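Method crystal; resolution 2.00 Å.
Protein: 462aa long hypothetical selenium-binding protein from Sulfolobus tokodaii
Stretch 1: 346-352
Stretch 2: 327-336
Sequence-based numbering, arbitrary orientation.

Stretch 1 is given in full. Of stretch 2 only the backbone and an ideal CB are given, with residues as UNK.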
# COMPACT_ATOMS: atom_id res chain seq x y z
N ARG A 346 11.34 -4.75 8.94
CA ARG A 346 12.64 -4.16 9.20
C ARG A 346 12.56 -2.64 9.16
O ARG A 346 11.65 -2.07 8.54
CB ARG A 346 13.66 -4.62 8.16
CG ARG A 346 13.91 -6.12 8.14
CD ARG A 346 15.00 -6.47 7.14
NE ARG A 346 15.31 -7.89 7.14
CZ ARG A 346 16.37 -8.43 6.55
NH1 ARG A 346 17.22 -7.67 5.88
NH2 ARG A 346 16.57 -9.74 6.61
N GLN A 347 13.51 -2.00 9.82
CA GLN A 347 13.61 -0.55 9.86
C GLN A 347 15.00 -0.18 9.36
O GLN A 347 16.00 -0.63 9.90
CB GLN A 347 13.44 -0.03 11.29
CG GLN A 347 13.72 1.46 11.44
CD GLN A 347 13.90 1.89 12.88
OE1 GLN A 347 13.12 2.68 13.42
NE2 GLN A 347 14.94 1.37 13.51
N TYR A 348 15.06 0.62 8.30
CA TYR A 348 16.34 1.04 7.75
C TYR A 348 16.51 2.54 7.92
O TYR A 348 15.63 3.33 7.55
CB TYR A 348 16.45 0.71 6.26
CG TYR A 348 16.67 -0.75 5.95
CD1 TYR A 348 15.62 -1.66 5.95
CD2 TYR A 348 17.95 -1.22 5.65
CE1 TYR A 348 15.83 -3.00 5.64
CE2 TYR A 348 18.18 -2.56 5.34
CZ TYR A 348 17.11 -3.45 5.34
OH TYR A 348 17.32 -4.78 5.04
N ASP A 349 17.64 2.94 8.49
CA ASP A 349 17.93 4.36 8.67
C ASP A 349 18.33 4.84 7.29
O ASP A 349 19.29 4.33 6.70
CB ASP A 349 19.09 4.53 9.67
CG ASP A 349 19.52 5.97 9.83
OD1 ASP A 349 19.73 6.40 10.99
OD2 ASP A 349 19.66 6.68 8.81
N ILE A 350 17.60 5.80 6.74
CA ILE A 350 17.94 6.31 5.42
C ILE A 350 18.44 7.75 5.45
O ILE A 350 18.21 8.51 4.50
CB ILE A 350 16.76 6.19 4.42
CG1 ILE A 350 15.48 6.77 5.04
CG2 ILE A 350 16.56 4.74 4.04
CD1 ILE A 350 14.30 6.75 4.08
N SER A 351 19.12 8.12 6.53
CA SER A 351 19.68 9.46 6.66
C SER A 351 20.43 9.73 5.36
O SER A 351 20.46 10.85 4.86
CB SER A 351 20.64 9.53 7.85
OG SER A 351 19.95 9.27 9.06
N ASN A 352 21.05 8.68 4.84
CA ASN A 352 21.73 8.74 3.56
C ASN A 352 20.95 7.71 2.77
O ASN A 352 21.16 6.50 2.91
CB ASN A 352 23.19 8.30 3.68
CG ASN A 352 23.88 8.24 2.33
OD1 ASN A 352 23.26 8.50 1.29
ND2 ASN A 352 25.15 7.89 2.33
N UNK A 327 7.35 1.67 3.53
CA UNK A 327 6.74 2.90 4.02
C UNK A 327 7.84 3.73 4.69
O UNK A 327 8.70 3.18 5.37
CB UNK A 327 5.59 2.61 4.99
N UNK A 328 7.80 5.04 4.50
CA UNK A 328 8.80 5.94 5.06
C UNK A 328 8.22 6.84 6.15
O UNK A 328 7.12 7.37 6.00
CB UNK A 328 9.41 6.80 3.95
N UNK A 329 8.95 7.01 7.25
CA UNK A 329 8.47 7.88 8.32
C UNK A 329 8.44 9.32 7.80
O UNK A 329 9.20 9.66 6.90
CB UNK A 329 9.35 7.76 9.56
N UNK A 330 7.58 10.16 8.37
CA UNK A 330 7.45 11.55 7.93
C UNK A 330 8.73 12.39 7.91
O UNK A 330 8.86 13.29 7.09
CB UNK A 330 6.43 12.25 8.84
N UNK A 331 9.67 12.11 8.80
CA UNK A 331 10.92 12.86 8.85
C UNK A 331 11.90 12.34 7.80
O UNK A 331 13.04 12.80 7.71
CB UNK A 331 11.54 12.77 10.25
N UNK A 332 11.45 11.38 7.00
CA UNK A 332 12.28 10.80 5.95
C UNK A 332 13.53 10.14 6.50
O UNK A 332 14.50 9.92 5.77
CB UNK A 332 12.67 11.88 4.94
N UNK A 333 13.52 9.80 7.79
CA UNK A 333 14.69 9.18 8.40
C UNK A 333 14.69 7.65 8.33
O UNK A 333 15.75 7.04 8.22
CB UNK A 333 14.79 9.62 9.86
N UNK A 334 13.51 7.04 8.36
CA UNK A 334 13.43 5.58 8.33
C UNK A 334 12.60 4.97 7.20
O UNK A 334 11.58 5.53 6.80
CB UNK A 334 12.86 5.10 9.66
N UNK A 335 13.07 3.83 6.70
CA UNK A 335 12.42 3.10 5.63
C UNK A 335 12.03 1.76 6.27
O UNK A 335 12.88 1.07 6.82
CB UNK A 335 13.32 2.93 4.40
N UNK A 336 10.75 1.42 6.25
CA UNK A 336 10.31 0.15 6.83
C UNK A 336 9.92 -0.80 5.72
O UNK A 336 9.29 -0.39 4.75
CB UNK A 336 9.14 0.36 7.79

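Position 327 has extended angles (-158/141), and its ideal CB finds nothing of stretch 1 within 5.5 Å, so stretch 1 leaves the choice open. It is D327.

At 328 the CB points sideways, 4.9 Å from I350 CD1. An aliphatic side chain would suit that methyl, and the deposited I328 brings its CG2 to 4.0 Å from I350 CD1.

Positions 329 to 332 form a type I turn, closed by the N of 332 bonding to the O of 329 at 2.8 Å. At 329 the CB points toward stretch 1 but has no atom of it within 5.5 Å; a small polar residue that serves the turn is plausible. S329 does so, its OG accepting from the N of 334 at 3.1 Å. Position 330 is out of reach, so stretch 1 does not select it; at -54/-31 it is the second residue of the turn, a place many residues, proline among them, can take. It is L330. At 331, also out of reach, a short acceptor could hold the loop: D331 OD1 receives S329 OG at 2.6 Å, and the N of 333 lies 2.9 Å from D331 OD1 in a second hydrogen bond.

Position 332 has positive phi (60/21), which favours Gly, Asn or Asp. D332 is found, and a water donates to both D332 O and I350 O, at 2.6 and 2.8 Å.

At 333 the backbone does the main work, its O accepting from I350 N at 2.7 Å (167°). The CB points away, 5.2 Å from S351 OG, and D349 offers a carboxylate nearby, so a long polar or basic chain would fit. K333 is all-trans; its CE passes 4.1 Å from D349 OD1.

Position 334 is a non-hydrogen-bonded partner of D349, its CB 4.1 Å from Q347 CG on the face carrying Q347 and D349. A broad apolar or aromatic side chain could cover both. F334 lays one ring face against Q347 CD, with CD1 3.5 Å from Q347 CG and CE1 3.9 Å from D349 CB.

Position 335 forms the hydrogen-bonded pair with Y348: its N gives to Y348 O and its O receives Y348 N, both at 2.7 Å. The CB lies on the face of Y348, 3.7 Å from I350 CG2, so Leu, Ile, Val or Met would suit. L335 packs its CB 4.1 Å from Y348 CB.

Position 336 pairs with Q347, its CA 3.1 Å from R346 O in a CA-H...O contact. The CB shares the Q347 face, where a long side chain with a polar tip could reach the amide. In Y336 the OH ends 2.9 Å from Q347 OE1.

Stretch 2 (327-336) DISLDDKFLY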
# COMPACT_ATOMS: atom_id res chain seq x y z
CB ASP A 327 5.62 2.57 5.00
CG ASP A 327 4.52 3.61 5.01
OD1 ASP A 327 4.43 4.41 4.05
OD2 ASP A 327 3.71 3.61 5.96
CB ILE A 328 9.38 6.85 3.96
CG1 ILE A 328 9.92 6.00 2.80
CG2 ILE A 328 10.48 7.74 4.53
CD1 ILE A 328 10.30 6.81 1.58
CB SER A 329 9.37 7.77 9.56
OG SER A 329 10.73 8.00 9.23
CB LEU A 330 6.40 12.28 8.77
CG LEU A 330 4.94 12.19 8.31
CD1 LEU A 330 4.80 12.90 6.97
CD2 LEU A 330 4.51 10.74 8.19
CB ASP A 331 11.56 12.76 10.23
CG ASP A 331 11.70 11.32 10.70
OD1 ASP A 331 11.60 10.41 9.85
OD2 ASP A 331 11.92 11.10 11.91
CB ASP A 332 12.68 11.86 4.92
CG ASP A 332 11.52 12.30 4.04
OD1 ASP A 332 10.62 11.47 3.79
OD2 ASP A 332 11.50 13.47 3.60
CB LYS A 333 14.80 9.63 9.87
CG LYS A 333 16.08 9.21 10.56
CD LYS A 333 16.09 9.64 12.03
CE LYS A 333 17.43 9.32 12.68
NZ LYS A 333 17.44 9.67 14.14
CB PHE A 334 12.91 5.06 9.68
CG PHE A 334 13.85 5.32 10.83
CD1 PHE A 334 15.05 4.63 10.94
CD2 PHE A 334 13.54 6.27 11.80
CE1 PHE A 334 15.93 4.87 11.99
CE2 PHE A 334 14.42 6.53 12.86
CZ PHE A 334 15.61 5.83 12.95
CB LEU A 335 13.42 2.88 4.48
CG LEU A 335 13.01 2.71 3.01
CD1 LEU A 335 13.87 1.62 2.39
CD2 LEU A 335 11.53 2.37 2.89
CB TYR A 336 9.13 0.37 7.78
CG TYR A 336 9.47 1.20 8.99
CD1 TYR A 336 9.45 2.59 8.93
CD2 TYR A 336 9.86 0.59 10.19
CE1 TYR A 336 9.80 3.37 10.04
CE2 TYR A 336 10.21 1.35 11.31
CZ TYR A 336 10.18 2.74 11.23
OH TYR A 336 10.55 3.49 12.32
O HOH W 1 16.10 10.20 3.69
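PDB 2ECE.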